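Local coordinates for protein butyryl-CoA dehydrogenase (Marinomonas mediterranea, PDB 6CXT) that belongs to the acyl-CoA dehydrogenase family of flavoproteins and binds flavin-adenine dinucleotide together with the ligand FK4, at residues S363-S366 / D367-R370. Numbering follows the deposited sequence.
With FK4 (S-[2-({N-[(2R)-2-hydroxy-4-{[(R)-hydroxy(oxo)-lambda~5~-phosphanyl]oxy}-3,3-dimethylbutanoyl]-beta-alanyl}amino)ethyl] 1H-pyrrole-2-carbothioate), chain C.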
ATOM      1  N   SER B 363       9.948 -13.771 -16.993  1.00 16.52           N
ATOM      2  CA  SER B 363      10.564 -14.663 -16.023  1.00 17.10           C
ATOM      3  C   SER B 363       9.573 -15.177 -14.951  1.00 16.38           C
ATOM      4  O   SER B 363       9.978 -15.609 -13.901  1.00 17.46           O
ATOM      5  CB  SER B 363      11.801 -14.059 -15.342  1.00 20.24           C
ATOM      6  OG  SER B 363      12.545 -13.289 -16.278  1.00 22.34           O
ATOM      7  N   GLY B 364       8.291 -15.174 -15.260  1.00 16.01           N
ATOM      8  CA  GLY B 364       7.219 -15.524 -14.294  1.00 16.14           C
ATOM      9  C   GLY B 364       6.629 -14.264 -13.656  1.00 16.71           C
ATOM     10  O   GLY B 364       7.391 -13.466 -13.083  1.00 17.11           O
ATOM     11  N   THR B 365       5.333 -14.089 -13.726  1.00 16.56           N
ATOM     12  CA  THR B 365       4.725 -12.890 -13.134  1.00 15.53           C
ATOM     13  C   THR B 365       4.928 -12.848 -11.615  1.00 15.06           C
ATOM     14  O   THR B 365       5.283 -13.879 -10.954  1.00 13.40           O
ATOM     15  CB  THR B 365       3.226 -12.787 -13.377  1.00 18.01           C
ATOM     16  OG1 THR B 365       2.548 -13.790 -12.581  1.00 18.63           O
ATOM     17  CG2 THR B 365       2.870 -12.931 -14.896  1.00 19.03           C
ATOM     18  N   SER B 366       4.650 -11.667 -11.020  1.00 13.27           N
ATOM     19  CA  SER B 366       4.728 -11.575  -9.557  1.00 13.11           C
ATOM     20  C   SER B 366       3.850 -12.653  -8.894  1.00 12.77           C
ATOM     21  O   SER B 366       4.182 -13.155  -7.833  1.00 13.34           O
ATOM     22  CB  SER B 366       4.240 -10.129  -9.171  1.00 13.04           C
ATOM     23  OG  SER B 366       5.243  -9.246  -9.758  1.00 12.72           O
ATOM     24  N   ASP B 367       2.680 -12.925  -9.467  1.00 13.55           N
ATOM     25  CA  ASP B 367       1.782 -13.947  -8.873  1.00 15.23           C
ATOM     26  C   ASP B 367       2.453 -15.304  -8.854  1.00 15.41           C
ATOM     27  O   ASP B 367       2.291 -16.033  -7.882  1.00 14.96           O
ATOM     28  CB  ASP B 367       0.463 -14.007  -9.627  1.00 16.01           C
ATOM     29  CG  ASP B 367      -0.244 -12.645  -9.648  1.00 18.68           C
ATOM     30  OD1 ASP B 367      -0.267 -11.970  -8.563  1.00 17.28           O
ATOM     31  OD2 ASP B 367      -0.750 -12.244 -10.720  1.00 19.11           O
ATOM     32  N   ILE B 368       3.221 -15.628  -9.922  1.00 15.93           N
ATOM     33  CA  ILE B 368       3.923 -16.916  -9.984  1.00 16.10           C
ATOM     34  C   ILE B 368       5.074 -16.965  -9.002  1.00 15.13           C
ATOM     35  O   ILE B 368       5.332 -17.975  -8.327  1.00 14.69           O
ATOM     36  CB  ILE B 368       4.408 -17.162 -11.438  1.00 17.15           C
ATOM     37  CG1 ILE B 368       3.237 -17.491 -12.348  1.00 20.30           C
ATOM     38  CG2 ILE B 368       5.541 -18.199 -11.538  1.00 19.55           C
ATOM     39  CD1 ILE B 368       2.098 -18.320 -11.815  1.00 24.86           C
ATOM     40  N   GLN B 369       5.792 -15.843  -8.865  1.00 14.90           N
ATOM     41  CA  GLN B 369       6.837 -15.804  -7.825  1.00 13.82           C
ATOM     42  C   GLN B 369       6.227 -16.104  -6.447  1.00 14.04           C
ATOM     43  O   GLN B 369       6.852 -16.802  -5.646  1.00 14.33           O
ATOM     44  CB  GLN B 369       7.589 -14.431  -7.790  1.00 14.32           C
ATOM     45  CG  GLN B 369       8.192 -14.001  -9.134  1.00 15.82           C
ATOM     46  CD  GLN B 369       9.123 -15.086  -9.765  1.00 17.63           C
ATOM     47  OE1 GLN B 369       9.962 -15.707  -9.095  1.00 19.69           O
ATOM     48  NE2 GLN B 369       8.969 -15.289 -11.047  1.00 19.00           N
ATOM     49  N   ARG B 370       5.056 -15.556  -6.154  1.00 13.38           N
ATOM     50  CA  ARG B 370       4.459 -15.850  -4.847  1.00 14.71           C
ATOM     51  C   ARG B 370       4.025 -17.317  -4.756  1.00 15.55           C
ATOM     52  O   ARG B 370       4.153 -17.904  -3.687  1.00 15.44           O
ATOM     53  CB  ARG B 370       3.277 -14.953  -4.556  1.00 13.97           C
ATOM     54  CG  ARG B 370       3.821 -13.495  -4.290  1.00 13.59           C
ATOM     55  CD  ARG B 370       2.644 -12.656  -3.701  1.00 14.77           C
ATOM     56  NE  ARG B 370       3.106 -11.242  -3.565  1.00 16.38           N
ATOM     57  CZ  ARG B 370       2.952 -10.277  -4.496  1.00 17.11           C
ATOM     58  NH1 ARG B 370       2.358 -10.522  -5.673  1.00 15.11           N
ATOM     59  NH2 ARG B 370       3.467  -9.050  -4.256  1.00 16.47           N
TER
HETATM   60  O01 FK4 C 100       9.760 -24.931 -10.505  1.00 24.35           O
HETATM   61  P02 FK4 C 100       8.756 -25.658 -11.459  1.00 27.76           P
HETATM   62  O03 FK4 C 100       7.682 -24.761 -12.170  1.00 25.44           O
HETATM   63  C04 FK4 C 100       7.131 -23.682 -11.471  1.00 24.44           C
HETATM   64  C05 FK4 C 100       5.757 -23.273 -11.911  1.00 26.00           C
HETATM   65  C06 FK4 C 100       5.341 -22.042 -11.063  1.00 25.44           C
HETATM   66  C07 FK4 C 100       4.805 -24.475 -11.671  1.00 25.66           C
HETATM   67  C08 FK4 C 100       5.710 -22.956 -13.429  1.00 24.19           C
HETATM   68  O09 FK4 C 100       4.398 -22.892 -13.933  1.00 25.71           O
HETATM   69  C10 FK4 C 100       6.508 -21.694 -13.815  1.00 24.13           C
HETATM   70  N11 FK4 C 100       5.691 -20.659 -14.431  1.00 22.76           N
HETATM   71  C12 FK4 C 100       6.323 -19.443 -14.801  1.00 23.12           C
HETATM   72  C13 FK4 C 100       6.830 -19.476 -16.260  1.00 22.02           C
HETATM   73  C14 FK4 C 100       7.963 -18.571 -16.493  1.00 21.27           C
HETATM   74  N15 FK4 C 100       8.008 -18.175 -17.835  1.00 21.89           N
HETATM   75  C16 FK4 C 100       9.116 -17.340 -18.299  1.00 19.96           C
HETATM   76  C17 FK4 C 100       9.413 -17.569 -19.794  1.00 20.14           C
HETATM   77  S18 FK4 C 100      11.009 -16.969 -20.269  1.00 25.99           S
HETATM   78  C19 FK4 C 100      10.887 -15.212 -19.929  1.00 27.39           C
HETATM   79  C20 FK4 C 100      12.119 -14.644 -20.513  1.00 28.49           C
HETATM   80  C21 FK4 C 100      12.416 -13.321 -20.753  1.00 34.29           C
HETATM   81  C22 FK4 C 100      13.723 -13.318 -21.283  1.00 29.40           C
HETATM   82  C23 FK4 C 100      14.184 -14.656 -21.360  1.00 33.58           C
HETATM   83  N24 FK4 C 100      13.225 -15.478 -20.886  1.00 26.49           N
HETATM   84  O25 FK4 C 100       9.755 -14.700 -19.778  1.00 23.75           O
HETATM   85  O26 FK4 C 100       8.787 -18.241 -15.644  1.00 21.54           O
HETATM   86  O27 FK4 C 100       7.748 -21.498 -13.579  1.00 24.87           O
HETATM   87  O28 FK4 C 100       9.554 -26.340 -12.521  1.00 28.79           O
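Gln369 folds back from the first turn of helix 366-377 onto the loop before it. Its chain bends at the CB-CG bond (chi2 -54°), and NE2 donates a hydrogen bond to Gly364 O, 3.2 Å away; the donor stands above that carbonyl plane, while the oxygen lies close to the plane of the amide. Gly364 O also accepts from Lys320, and Ser363 O, 3.0 Å from Gln369 NE2, accepts from Arg243. Thr365 is the N-cap: its OG1, between backbone N and carbonyl carbon (chi1 71°), takes a weak capping bond from Ile368 N at 3.3 Å. The same hydroxyl and Asp367 OD2 hydrogen-bond to O2B of flavin-adenine dinucleotide, which ties the cofactor to the helix start. Packing is tight around Thr365 O, which accepts from Gln369 N at 2.9 Å and has Gln369 CG 3.4 Å away. Ile368 turns CG2 to the FK4 chain, 3.6 Å from C12, and Ser363 N meets FK4 O25 at 2.9 Å in an almost straight bond (177°). The Arg370 end is looser and partly exposed: its extended side chain brings NH1 no nearer than 3.9 Å to Ser366 O, and NE forms a salt bridge with Asp287 of a second subunit. This N-capped helix start contributes to both the flavin and the FK4 pockets of the C-terminal helical domain of the acyl-CoA dehydrogenase fold.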